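Local coordinates for FERM, RhoGEF and pleckstrin domain protein 2 (Danio rerio, PDB 6D21) that probably acts as a guanine nucleotide exchange factor for RAC1 in semaphorin, integrin and actin signalling, this chain being its FERM domain, at residues E142-N147 and H155-I160; L102-D107 and F177-I182; E48-N51 and N55-W58. All blocks are in the same frame, centred on the assembly; numbering follows the deposited sequence.

In the fold
The three contacts belong to the two N-terminal parts of the FERM domain: interaction 3 forms the edge hairpin of the ubiquitin-like N-terminal domain, while interactions 1 and 2 join helices of the central helical domain. Interaction 2 brings together helices 94-110 and 172-183, far apart in sequence, and interaction 1 is nested within the chain loop that it closes; their centres are about 18 Å apart and their nearest atoms about 5 Å. Interaction 3 closes earlier in the chain, its centre about 22 Å from that of interaction 2, although nearest atoms come within about 4 Å. Interactions 1 and 3 stand about 30 Å apart, centre to centre.

Interaction 1 of 3, residues E142-N147 and H155-I160; sequences EFLKMN and HVQEKI
With CG of both L144 and Q157 set beside the backbone N (chi1 -72° and -71°), each side chain leans across the gap between the two helices, the leucine running toward the CA of Q157 while the glutamine runs toward the L144 backbone. Q157 is extended beyond CG, which carries its amide as far as the backbone of L144. There CB of L144 lies 3.7 Å from OE1 of Q157, and the isobutyl group passes back alongside the glutamine, its CD1 4.1 Å from CB of Q157. The oxygen OE1 of Q157 also comes within 3.3 Å of the carbonyl O of L144; both atoms are acceptors, so this approach is not a bond, and OE1 takes its hydrogen bond from NE2 of Q153 in the intervening loop. One turn further along, CD1 of L144 touches CG2 of I160 at 4.2 Å. These contacts join the end of helix 137-146 to the start of helix 157-164, successive helices of the all-helical central domain of the FERM fold, linked by a short connection without regular structure. Loop residue L149 also packs on L144, and L150 on I160, whose other neighbours include A124 of helix 117-132. Where the first helix ends, N147 turns its amide back: ND2 donates to the carbonyl O of F143 at 2.9 Å, in the carbonyl plane and on a lone pair, with an N-H...O angle of 158°. The same nitrogen rests 3.2 Å above the plane of the F143 ring, toward its rim.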
ATOM      1  N   GLU A 142      -2.221 -28.552  -5.400  1.00 63.30           N
ATOM      2  CA  GLU A 142      -3.650 -28.238  -5.406  1.00 68.65           C
ATOM      3  C   GLU A 142      -3.886 -26.778  -5.021  1.00 64.21           C
ATOM      4  O   GLU A 142      -4.680 -26.075  -5.651  1.00 69.36           O
ATOM      5  CB  GLU A 142      -4.407 -29.167  -4.465  1.00 65.82           C
ATOM      6  N   PHE A 143      -3.185 -26.326  -3.989  1.00 53.87           N
ATOM      7  CA  PHE A 143      -3.297 -24.942  -3.552  1.00 56.35           C
ATOM      8  C   PHE A 143      -2.882 -23.952  -4.650  1.00 52.78           C
ATOM      9  O   PHE A 143      -3.570 -22.959  -4.893  1.00 45.26           O
ATOM     10  CB  PHE A 143      -2.457 -24.713  -2.293  1.00 46.74           C
ATOM     11  CG  PHE A 143      -2.546 -23.305  -1.750  1.00 47.51           C
ATOM     12  CD1 PHE A 143      -3.624 -22.918  -0.971  1.00 45.18           C
ATOM     13  CD2 PHE A 143      -1.546 -22.377  -2.009  1.00 51.68           C
ATOM     14  CE1 PHE A 143      -3.712 -21.634  -0.465  1.00 44.59           C
ATOM     15  CE2 PHE A 143      -1.623 -21.079  -1.507  1.00 45.59           C
ATOM     16  CZ  PHE A 143      -2.708 -20.709  -0.728  1.00 45.34           C
ATOM     17  N   LEU A 144      -1.762 -24.230  -5.316  1.00 46.37           N
ATOM     18  CA  LEU A 144      -1.218 -23.293  -6.292  1.00 41.59           C
ATOM     19  C   LEU A 144      -2.020 -23.295  -7.599  1.00 44.76           C
ATOM     20  O   LEU A 144      -2.009 -22.305  -8.346  1.00 37.02           O
ATOM     21  CB  LEU A 144       0.261 -23.597  -6.558  1.00 46.84           C
ATOM     22  CG  LEU A 144       1.241 -23.249  -5.422  1.00 42.76           C
ATOM     23  CD1 LEU A 144       2.653 -23.756  -5.746  1.00 39.76           C
ATOM     24  CD2 LEU A 144       1.260 -21.740  -5.130  1.00 30.37           C
ATOM     25  N   LYS A 145      -2.717 -24.399  -7.862  1.00 46.70           N
ATOM     26  CA  LYS A 145      -3.665 -24.467  -8.970  1.00 49.27           C
ATOM     27  C   LYS A 145      -4.857 -23.527  -8.747  1.00 56.26           C
ATOM     28  O   LYS A 145      -5.332 -22.886  -9.686  1.00 69.37           O
ATOM     29  CB  LYS A 145      -4.155 -25.913  -9.174  1.00 39.64           C
ATOM     30  N   MET A 146      -5.328 -23.440  -7.504  1.00 48.52           N
ATOM     31  CA  MET A 146      -6.544 -22.686  -7.190  1.00 50.26           C
ATOM     32  C   MET A 146      -6.305 -21.356  -6.482  1.00 55.90           C
ATOM     33  O   MET A 146      -7.252 -20.616  -6.229  1.00 63.06           O
ATOM     34  CB  MET A 146      -7.478 -23.544  -6.339  1.00 54.04           C
ATOM     35  CG  MET A 146      -8.013 -24.760  -7.079  1.00 72.53           C
ATOM     36  SD  MET A 146      -8.910 -24.343  -8.593  1.00133.93           S
ATOM     37  CE  MET A 146     -10.322 -23.463  -7.928  1.00 87.99           C
ATOM     38  N   ASN A 147      -5.049 -21.053  -6.160  1.00 43.35           N
ATOM     39  CA  ASN A 147      -4.690 -19.756  -5.590  1.00 42.34           C
ATOM     40  C   ASN A 147      -3.579 -19.072  -6.382  1.00 36.41           C
ATOM     41  O   ASN A 147      -2.524 -19.656  -6.613  1.00 46.31           O
ATOM     42  CB  ASN A 147      -4.248 -19.911  -4.135  1.00 45.06           C
ATOM     43  CG  ASN A 147      -5.351 -20.419  -3.242  1.00 51.36           C
ATOM     44  OD1 ASN A 147      -5.966 -19.649  -2.502  1.00 47.44           O
ATOM     45  ND2 ASN A 147      -5.610 -21.724  -3.301  1.00 49.39           N
ATOM     46  N   HIS A 155       5.498 -20.847 -14.066  1.00 34.47           N
ATOM     47  CA  HIS A 155       6.867 -21.357 -14.201  1.00 44.14           C
ATOM     48  C   HIS A 155       7.703 -21.179 -12.926  1.00 41.45           C
ATOM     49  O   HIS A 155       8.874 -21.562 -12.879  1.00 39.56           O
ATOM     50  CB  HIS A 155       7.578 -20.673 -15.369  1.00 36.24           C
ATOM     51  CG  HIS A 155       7.937 -19.249 -15.091  1.00 34.37           C
ATOM     52  ND1 HIS A 155       7.016 -18.226 -15.155  1.00 42.46           N
ATOM     53  CD2 HIS A 155       9.111 -18.681 -14.731  1.00 33.79           C
ATOM     54  CE1 HIS A 155       7.610 -17.085 -14.841  1.00 44.38           C
ATOM     55  NE2 HIS A 155       8.884 -17.335 -14.590  1.00 36.71           N
ATOM     56  N   VAL A 156       7.092 -20.601 -11.901  1.00 32.37           N
ATOM     57  CA  VAL A 156       7.763 -20.330 -10.627  1.00 44.42           C
ATOM     58  C   VAL A 156       7.251 -21.297  -9.554  1.00 42.03           C
ATOM     59  O   VAL A 156       7.752 -21.331  -8.427  1.00 37.73           O
ATOM     60  CB  VAL A 156       7.530 -18.858 -10.189  1.00 33.70           C
ATOM     61  CG1 VAL A 156       8.377 -18.485  -8.979  1.00 40.01           C
ATOM     62  CG2 VAL A 156       7.833 -17.916 -11.344  1.00 37.71           C
ATOM     63  N   GLN A 157       6.259 -22.104  -9.914  1.00 34.61           N
ATOM     64  CA  GLN A 157       5.568 -22.903  -8.912  1.00 39.32           C
ATOM     65  C   GLN A 157       6.493 -23.946  -8.299  1.00 42.31           C
ATOM     66  O   GLN A 157       6.432 -24.191  -7.098  1.00 41.73           O
ATOM     67  CB  GLN A 157       4.315 -23.560  -9.512  1.00 49.08           C
ATOM     68  CG  GLN A 157       3.217 -22.533  -9.785  1.00 57.50           C
ATOM     69  CD  GLN A 157       1.915 -23.128 -10.306  1.00 61.03           C
ATOM     70  OE1 GLN A 157       0.832 -22.560 -10.098  1.00 57.68           O
ATOM     71  NE2 GLN A 157       2.012 -24.259 -10.992  1.00 53.17           N
ATOM     72  N   GLU A 158       7.360 -24.542  -9.114  1.00 35.74           N
ATOM     73  CA  GLU A 158       8.315 -25.529  -8.607  1.00 43.62           C
ATOM     74  C   GLU A 158       9.260 -24.906  -7.578  1.00 39.52           C
ATOM     75  O   GLU A 158       9.540 -25.498  -6.539  1.00 41.26           O
ATOM     76  CB  GLU A 158       9.121 -26.142  -9.754  1.00 56.09           C
ATOM     77  CG  GLU A 158       8.294 -26.994 -10.708  1.00 69.51           C
ATOM     78  CD  GLU A 158       7.460 -28.045  -9.993  1.00 74.79           C
ATOM     79  OE1 GLU A 158       8.039 -28.844  -9.225  1.00 76.35           O
ATOM     80  OE2 GLU A 158       6.225 -28.072 -10.198  1.00 75.34           O
ATOM     81  N   LYS A 159       9.748 -23.707  -7.867  1.00 39.45           N
ATOM     82  CA  LYS A 159      10.618 -23.015  -6.928  1.00 35.49           C
ATOM     83  C   LYS A 159       9.894 -22.647  -5.644  1.00 38.44           C
ATOM     84  O   LYS A 159      10.462 -22.740  -4.552  1.00 35.78           O
ATOM     85  CB  LYS A 159      11.199 -21.750  -7.539  1.00 37.47           C
ATOM     86  CG  LYS A 159      12.367 -21.251  -6.730  1.00 50.15           C
ATOM     87  CD  LYS A 159      12.810 -19.872  -7.118  1.00 70.53           C
ATOM     88  CE  LYS A 159      13.823 -19.388  -6.099  1.00 88.51           C
ATOM     89  NZ  LYS A 159      15.018 -20.285  -6.069  1.00 96.21           N
ATOM     90  N   ILE A 160       8.653 -22.197  -5.779  1.00 31.02           N
ATOM     91  CA  ILE A 160       7.838 -21.898  -4.617  1.00 29.82           C
ATOM     92  C   ILE A 160       7.720 -23.114  -3.702  1.00 36.58           C
ATOM     93  O   ILE A 160       7.866 -22.991  -2.489  1.00 30.87           O
ATOM     94  CB  ILE A 160       6.438 -21.414  -5.030  1.00 28.81           C
ATOM     95  CG1 ILE A 160       6.525 -20.024  -5.675  1.00 27.31           C
ATOM     96  CG2 ILE A 160       5.502 -21.340  -3.838  1.00 28.07           C
ATOM     97  CD1 ILE A 160       5.199 -19.513  -6.187  1.00 26.59           C
TER

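Interaction 2 of 3, residues L102-D107 and F177-I182; sequences LQIKRD and FQVLEI
I104 meets V179 and L180 in the buried interior of the FERM central domain, a helical bundle in which helices 94-110 and 172-183 lie far apart in sequence but pack against each other. The contact between the two segments is wholly apolar and small, and the CA atoms of I104 and V179 remain 7.9 Å apart. I104 supplies the reach: with CG1 beside the backbone N (chi1 -65°) and CD1 extended from it (chi2 159°), the terminal methyl arrives at both partners. CD1 of I104 meets CG1 of V179 at 3.6 Å, and CG2 of I104 touches the same methyl at 4.0 Å, so that one branch of the valine is met by both branches of the isoleucine. I104 and V179 pass alongside each other in opposite directions, whereas L180 comes in at a slant. Its CB leaves the backbone to the side, but CD2 swings in toward the isoleucine. L180 also packs on R97 and F100 of helix 94-110.

Polar groups are dealt with away from this apolar seam. K105 forms a salt bridge with E131 of helix 117-132, and D107 another through OD2 with R192. Q103 ties its helix to strand 76-81 of the N-terminal domain, its OE1 accepting from the backbone N of V81. Through NE2 of the same amide, Q103 donates to OD1 of D107 at 3.0 Å, meeting that oxygen from above the carboxylate plane. Tightest among the carbon contacts across the seam is CD1 of I104 against CD2 of L180, at 3.5 Å.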
ATOM      1  N   LEU A 102      -0.887  -9.490   4.478  1.00 17.21           N
ATOM      2  CA  LEU A 102      -1.932  -9.532   3.445  1.00 18.74           C
ATOM      3  C   LEU A 102      -1.816  -8.366   2.481  1.00 16.67           C
ATOM      4  O   LEU A 102      -2.190  -8.485   1.323  1.00 19.64           O
ATOM      5  CB  LEU A 102      -3.330  -9.516   4.068  1.00 17.35           C
ATOM      6  CG  LEU A 102      -3.728 -10.748   4.880  1.00 25.88           C
ATOM      7  CD1 LEU A 102      -5.084 -10.518   5.544  1.00 27.37           C
ATOM      8  CD2 LEU A 102      -3.748 -11.983   3.989  1.00 23.94           C
ATOM      9  N   GLN A 103      -1.325  -7.232   2.954  1.00 15.60           N
ATOM     10  CA  GLN A 103      -1.087  -6.107   2.040  1.00 15.15           C
ATOM     11  C   GLN A 103       0.034  -6.453   1.050  1.00 20.61           C
ATOM     12  O   GLN A 103      -0.027  -6.144  -0.143  1.00 20.18           O
ATOM     13  CB  GLN A 103      -0.723  -4.848   2.830  1.00 14.87           C
ATOM     14  CG  GLN A 103      -0.405  -3.620   1.949  1.00 14.63           C
ATOM     15  CD  GLN A 103      -1.649  -3.092   1.269  1.00 16.92           C
ATOM     16  OE1 GLN A 103      -2.624  -2.727   1.928  1.00 19.45           O
ATOM     17  NE2 GLN A 103      -1.636  -3.084  -0.047  1.00 17.82           N
ATOM     18  N   ILE A 104       1.093  -7.067   1.564  1.00 18.69           N
ATOM     19  CA  ILE A 104       2.175  -7.548   0.695  1.00 15.26           C
ATOM     20  C   ILE A 104       1.651  -8.582  -0.297  1.00 15.73           C
ATOM     21  O   ILE A 104       2.001  -8.577  -1.477  1.00 21.40           O
ATOM     22  CB  ILE A 104       3.322  -8.157   1.552  1.00 21.51           C
ATOM     23  CG1 ILE A 104       3.962  -7.059   2.404  1.00 18.28           C
ATOM     24  CG2 ILE A 104       4.363  -8.813   0.663  1.00 20.57           C
ATOM     25  CD1 ILE A 104       4.715  -7.604   3.607  1.00 25.76           C
ATOM     26  N   LYS A 105       0.831  -9.501   0.205  1.00 21.06           N
ATOM     27  CA  LYS A 105       0.236 -10.523  -0.643  1.00 20.94           C
ATOM     28  C   LYS A 105      -0.499  -9.852  -1.808  1.00 19.47           C
ATOM     29  O   LYS A 105      -0.336 -10.239  -2.969  1.00 19.45           O
ATOM     30  CB  LYS A 105      -0.712 -11.402   0.170  1.00 21.98           C
ATOM     31  CG  LYS A 105      -1.382 -12.512  -0.628  1.00 28.50           C
ATOM     32  CD  LYS A 105      -2.065 -13.502   0.307  1.00 23.84           C
ATOM     33  CE  LYS A 105      -2.855 -14.543  -0.486  1.00 38.28           C
ATOM     34  NZ  LYS A 105      -3.379 -15.552   0.469  1.00 56.39           N
ATOM     35  N   ARG A 106      -1.272  -8.816  -1.492  1.00 20.04           N
ATOM     36  CA  ARG A 106      -1.998  -8.055  -2.518  1.00 20.71           C
ATOM     37  C   ARG A 106      -1.081  -7.366  -3.535  1.00 20.85           C
ATOM     38  O   ARG A 106      -1.323  -7.400  -4.754  1.00 20.75           O
ATOM     39  CB  ARG A 106      -2.883  -6.990  -1.858  1.00 22.25           C
ATOM     40  CG  ARG A 106      -3.779  -6.237  -2.881  1.00 27.24           C
ATOM     41  CD  ARG A 106      -4.437  -5.019  -2.249  1.00 22.53           C
ATOM     42  NE  ARG A 106      -5.570  -5.391  -1.408  1.00 23.77           N
ATOM     43  CZ  ARG A 106      -6.195  -4.541  -0.595  1.00 33.00           C
ATOM     44  NH1 ARG A 106      -5.780  -3.281  -0.505  1.00 16.90           N
ATOM     45  NH2 ARG A 106      -7.237  -4.944   0.118  1.00 23.26           N
ATOM     46  N   ASP A 107      -0.066  -6.683  -3.018  1.00 17.73           N
ATOM     47  CA  ASP A 107       0.877  -5.933  -3.838  1.00 22.57           C
ATOM     48  C   ASP A 107       1.664  -6.864  -4.750  1.00 23.60           C
ATOM     49  O   ASP A 107       1.995  -6.513  -5.882  1.00 20.46           O
ATOM     50  CB  ASP A 107       1.850  -5.134  -2.950  1.00 20.30           C
ATOM     51  CG  ASP A 107       1.172  -3.943  -2.244  1.00 37.86           C
ATOM     52  OD1 ASP A 107      -0.019  -3.680  -2.525  1.00 46.62           O
ATOM     53  OD2 ASP A 107       1.832  -3.273  -1.409  1.00 37.66           O
ATOM     54  N   PHE A 177       5.670 -12.992  10.002  1.00 24.20           N
ATOM     55  CA  PHE A 177       6.863 -12.251  10.383  1.00 24.50           C
ATOM     56  C   PHE A 177       7.951 -12.334   9.298  1.00 32.15           C
ATOM     57  O   PHE A 177       8.574 -11.322   8.961  1.00 23.04           O
ATOM     58  CB  PHE A 177       7.410 -12.752  11.731  1.00 28.88           C
ATOM     59  CG  PHE A 177       7.982 -11.658  12.574  1.00 42.06           C
ATOM     60  CD1 PHE A 177       7.239 -11.099  13.604  1.00 61.25           C
ATOM     61  CD2 PHE A 177       9.244 -11.141  12.298  1.00 68.15           C
ATOM     62  CE1 PHE A 177       7.753 -10.070  14.371  1.00 74.90           C
ATOM     63  CE2 PHE A 177       9.774 -10.110  13.058  1.00 78.89           C
ATOM     64  CZ  PHE A 177       9.027  -9.573  14.099  1.00 84.09           C
ATOM     65  N   GLN A 178       8.166 -13.534   8.756  1.00 24.39           N
ATOM     66  CA  GLN A 178       9.147 -13.743   7.684  1.00 24.41           C
ATOM     67  C   GLN A 178       8.778 -12.947   6.443  1.00 25.41           C
ATOM     68  O   GLN A 178       9.639 -12.367   5.780  1.00 26.26           O
ATOM     69  CB  GLN A 178       9.233 -15.217   7.316  1.00 28.13           C
ATOM     70  CG  GLN A 178       9.595 -16.122   8.474  1.00 39.60           C
ATOM     71  CD  GLN A 178      11.077 -16.266   8.638  1.00 52.75           C
ATOM     72  OE1 GLN A 178      11.814 -15.279   8.627  1.00 57.11           O
ATOM     73  NE2 GLN A 178      11.536 -17.507   8.769  1.00 61.31           N
ATOM     74  N   VAL A 179       7.489 -12.933   6.119  1.00 20.95           N
ATOM     75  CA  VAL A 179       7.041 -12.165   4.948  1.00 20.55           C
ATOM     76  C   VAL A 179       7.403 -10.693   5.150  1.00 26.81           C
ATOM     77  O   VAL A 179       7.961 -10.064   4.265  1.00 26.03           O
ATOM     78  CB  VAL A 179       5.531 -12.302   4.714  1.00 23.79           C
ATOM     79  CG1 VAL A 179       5.041 -11.234   3.725  1.00 17.76           C
ATOM     80  CG2 VAL A 179       5.210 -13.695   4.247  1.00 22.50           C
ATOM     81  N   LEU A 180       7.109 -10.154   6.335  1.00 22.02           N
ATOM     82  CA  LEU A 180       7.407  -8.752   6.605  1.00 20.00           C
ATOM     83  C   LEU A 180       8.906  -8.469   6.582  1.00 22.50           C
ATOM     84  O   LEU A 180       9.332  -7.465   6.020  1.00 25.66           O
ATOM     85  CB  LEU A 180       6.830  -8.318   7.950  1.00 23.53           C
ATOM     86  CG  LEU A 180       5.320  -8.440   8.059  1.00 25.04           C
ATOM     87  CD1 LEU A 180       4.887  -8.122   9.479  1.00 20.30           C
ATOM     88  CD2 LEU A 180       4.676  -7.515   7.079  1.00 27.28           C
ATOM     89  N   GLU A 181       9.702  -9.337   7.206  1.00 23.49           N
ATOM     90  CA  GLU A 181      11.148  -9.125   7.254  1.00 26.79           C
ATOM     91  C   GLU A 181      11.776  -9.133   5.857  1.00 36.78           C
ATOM     92  O   GLU A 181      12.694  -8.349   5.578  1.00 31.62           O
ATOM     93  CB  GLU A 181      11.822 -10.183   8.136  1.00 32.85           C
ATOM     94  CG  GLU A 181      11.807  -9.805   9.597  1.00 59.38           C
ATOM     95  CD  GLU A 181      12.116  -8.331   9.804  1.00 73.90           C
ATOM     96  OE1 GLU A 181      11.249  -7.610  10.352  1.00 68.19           O
ATOM     97  OE2 GLU A 181      13.223  -7.896   9.409  1.00 76.26           O
ATOM     98  N   ILE A 182      11.285 -10.018   4.987  1.00 25.69           N
ATOM     99  CA  ILE A 182      11.781 -10.079   3.606  1.00 23.93           C
ATOM    100  C   ILE A 182      11.361  -8.814   2.862  1.00 31.59           C
ATOM    101  O   ILE A 182      12.187  -8.117   2.245  1.00 23.01           O
ATOM    102  CB  ILE A 182      11.252 -11.321   2.850  1.00 24.85           C
ATOM    103  CG1 ILE A 182      11.836 -12.604   3.453  1.00 23.36           C
ATOM    104  CG2 ILE A 182      11.585 -11.239   1.365  1.00 22.48           C
ATOM    105  CD1 ILE A 182      11.093 -13.838   3.047  1.00 29.00           C
TER

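Interaction 3 of 3, residues E48-N51 and N55-W58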
ATOM      1  N   GLU A  48      -9.925   2.742   0.476  1.00 25.30           N
ATOM      2  CA  GLU A  48     -10.066   3.286  -0.865  1.00 26.10           C
ATOM      3  C   GLU A  48     -11.314   2.724  -1.537  1.00 25.46           C
ATOM      4  O   GLU A  48     -11.827   1.689  -1.134  1.00 23.82           O
ATOM      5  CB  GLU A  48      -8.823   3.007  -1.725  1.00 29.52           C
ATOM      6  CG  GLU A  48      -7.922   1.920  -1.258  1.00 34.48           C
ATOM      7  CD  GLU A  48      -6.645   1.824  -2.079  1.00 26.97           C
ATOM      8  OE1 GLU A  48      -6.274   2.828  -2.740  1.00 33.39           O
ATOM      9  OE2 GLU A  48      -6.053   0.734  -2.107  1.00 28.50           O
ATOM     10  N   PHE A  49     -11.794   3.417  -2.560  1.00 24.10           N
ATOM     11  CA  PHE A  49     -12.943   2.962  -3.321  1.00 26.52           C
ATOM     12  C   PHE A  49     -12.638   3.057  -4.807  1.00 35.02           C
ATOM     13  O   PHE A  49     -11.693   3.737  -5.207  1.00 28.56           O
ATOM     14  CB  PHE A  49     -14.189   3.780  -2.969  1.00 27.24           C
ATOM     15  CG  PHE A  49     -14.085   5.231  -3.342  1.00 33.05           C
ATOM     16  CD1 PHE A  49     -13.555   6.157  -2.446  1.00 30.36           C
ATOM     17  CD2 PHE A  49     -14.516   5.673  -4.593  1.00 39.14           C
ATOM     18  CE1 PHE A  49     -13.453   7.502  -2.789  1.00 33.23           C
ATOM     19  CE2 PHE A  49     -14.424   7.010  -4.945  1.00 35.76           C
ATOM     20  CZ  PHE A  49     -13.888   7.927  -4.039  1.00 37.25           C
ATOM     21  N   GLN A  50     -13.431   2.365  -5.617  1.00 27.25           N
ATOM     22  CA  GLN A  50     -13.234   2.383  -7.061  1.00 28.11           C
ATOM     23  C   GLN A  50     -14.130   3.427  -7.686  1.00 30.25           C
ATOM     24  O   GLN A  50     -15.346   3.360  -7.523  1.00 37.25           O
ATOM     25  CB  GLN A  50     -13.524   1.009  -7.675  1.00 35.76           C
ATOM     26  CG  GLN A  50     -12.301   0.262  -8.105  1.00 35.08           C
ATOM     27  CD  GLN A  50     -12.609  -1.025  -8.846  1.00 37.01           C
ATOM     28  OE1 GLN A  50     -13.663  -1.631  -8.667  1.00 40.34           O
ATOM     29  NE2 GLN A  50     -11.668  -1.459  -9.670  1.00 40.42           N
ATOM     30  N   ASN A  51     -13.543   4.394  -8.391  1.00 30.87           N
ATOM     31  CA  ASN A  51     -14.358   5.389  -9.089  1.00 33.02           C
ATOM     32  C   ASN A  51     -14.949   4.777 -10.368  1.00 34.74           C
ATOM     33  O   ASN A  51     -14.787   3.586 -10.609  1.00 35.89           O
ATOM     34  CB  ASN A  51     -13.562   6.670  -9.401  1.00 52.32           C
ATOM     35  CG  ASN A  51     -12.391   6.450 -10.376  1.00 51.31           C
ATOM     36  OD1 ASN A  51     -12.256   5.399 -11.012  1.00 45.91           O
ATOM     37  ND2 ASN A  51     -11.564   7.480 -10.521  1.00 43.85           N
ATOM     38  N   ASN A  55     -10.523   3.052 -11.231  1.00 35.94           N
ATOM     39  CA  ASN A  55      -9.282   3.301 -10.503  1.00 35.04           C
ATOM     40  C   ASN A  55      -9.554   3.505  -9.008  1.00 37.31           C
ATOM     41  O   ASN A  55     -10.607   4.018  -8.623  1.00 29.89           O
ATOM     42  CB  ASN A  55      -8.575   4.523 -11.091  1.00 38.03           C
ATOM     43  CG  ASN A  55      -8.120   4.289 -12.515  1.00 39.11           C
ATOM     44  OD1 ASN A  55      -7.516   3.259 -12.816  1.00 44.70           O
ATOM     45  ND2 ASN A  55      -8.434   5.230 -13.407  1.00 42.82           N
ATOM     46  N   TRP A  56      -8.603   3.092  -8.174  1.00 29.71           N
ATOM     47  CA  TRP A  56      -8.748   3.185  -6.719  1.00 31.93           C
ATOM     48  C   TRP A  56      -8.354   4.557  -6.174  1.00 29.65           C
ATOM     49  O   TRP A  56      -7.277   5.062  -6.467  1.00 37.25           O
ATOM     50  CB  TRP A  56      -7.918   2.095  -6.042  1.00 27.20           C
ATOM     51  CG  TRP A  56      -8.459   0.725  -6.305  1.00 26.78           C
ATOM     52  CD1 TRP A  56      -8.028  -0.166  -7.253  1.00 32.39           C
ATOM     53  CD2 TRP A  56      -9.539   0.090  -5.617  1.00 25.90           C
ATOM     54  NE1 TRP A  56      -8.768  -1.322  -7.187  1.00 29.64           N
ATOM     55  CE2 TRP A  56      -9.707  -1.189  -6.197  1.00 29.02           C
ATOM     56  CE3 TRP A  56     -10.376   0.473  -4.557  1.00 22.58           C
ATOM     57  CZ2 TRP A  56     -10.682  -2.083  -5.759  1.00 32.03           C
ATOM     58  CZ3 TRP A  56     -11.360  -0.415  -4.133  1.00 24.70           C
ATOM     59  CH2 TRP A  56     -11.503  -1.681  -4.737  1.00 33.67           C
ATOM     60  N   VAL A  57      -9.255   5.154  -5.401  1.00 30.10           N
ATOM     61  CA  VAL A  57      -9.084   6.495  -4.834  1.00 31.63           C
ATOM     62  C   VAL A  57      -9.189   6.380  -3.316  1.00 38.79           C
ATOM     63  O   VAL A  57      -9.916   5.522  -2.849  1.00 28.55           O
ATOM     64  CB  VAL A  57     -10.154   7.469  -5.377  1.00 36.19           C
ATOM     65  CG1 VAL A  57     -10.079   8.814  -4.692  1.00 40.45           C
ATOM     66  CG2 VAL A  57      -9.998   7.630  -6.888  1.00 44.74           C
ATOM     67  N   TRP A  58      -8.475   7.212  -2.548  1.00 27.63           N
ATOM     68  CA  TRP A  58      -8.605   7.177  -1.094  1.00 22.87           C
ATOM     69  C   TRP A  58      -9.879   7.848  -0.628  1.00 24.33           C
ATOM     70  O   TRP A  58     -10.257   8.905  -1.131  1.00 27.57           O
ATOM     71  CB  TRP A  58      -7.404   7.850  -0.406  1.00 22.27           C
ATOM     72  CG  TRP A  58      -6.159   7.044  -0.501  1.00 23.78           C
ATOM     73  CD1 TRP A  58      -5.103   7.264  -1.349  1.00 33.74           C
ATOM     74  CD2 TRP A  58      -5.823   5.871   0.259  1.00 26.88           C
ATOM     75  NE1 TRP A  58      -4.136   6.308  -1.160  1.00 26.15           N
ATOM     76  CE2 TRP A  58      -4.553   5.434  -0.188  1.00 26.43           C
ATOM     77  CE3 TRP A  58      -6.483   5.133   1.251  1.00 19.41           C
ATOM     78  CZ2 TRP A  58      -3.919   4.308   0.341  1.00 24.98           C
ATOM     79  CZ3 TRP A  58      -5.853   4.009   1.774  1.00 20.83           C
ATOM     80  CH2 TRP A  58      -4.583   3.609   1.319  1.00 24.25           C
TER
HETATM   81  O   HOH W   1      -5.335   5.117  -4.325  1.00 46.69           O
HETATM   82  O   HOH W   2      -9.629   7.737 -12.559  1.00 50.50           O
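F49 and V57 form a hydrogen-bonded antiparallel pair in which N of F49 donates to O of V57 and N of V57 to O of F49, both at 2.8 Å. Beyond them, N of N51 donates to O of N55 at 3.0 Å. The N51 side chain returns the bond across the turn: with CG between its own backbone N and carbonyl carbon (chi1 64°), OD1 accepts from N of N55 at 2.9 Å, the donor lying 35° out of the carbonyl plane. A water accepts from ND2 of both asparagines. These bonds close the beta hairpin of strands 45-50 and 56-58, the latter an outermost strand of the mixed sheet in the ubiquitin-like N-terminal domain. E48 is gripped at both oxygens. OE1 accepts from a water that also donates to O of W56, while OE2 is held by R78 in a salt bridge and by the hydroxyl of S80. The same OE1 sits 4.0 Å above the W58 ring, over its centre. On the sheet face that carries Q50 and W56, CG of Q50 makes a CH-pi contact 3.6 Å from the centroid of the six-membered ring of W56, the amide nearly parallel to the indole at 16°; R78 adds a cation-pi contact with W56. On the other face, CB of V57 lies over the F49 ring, toward its rim, 4.3 Å from the centroid.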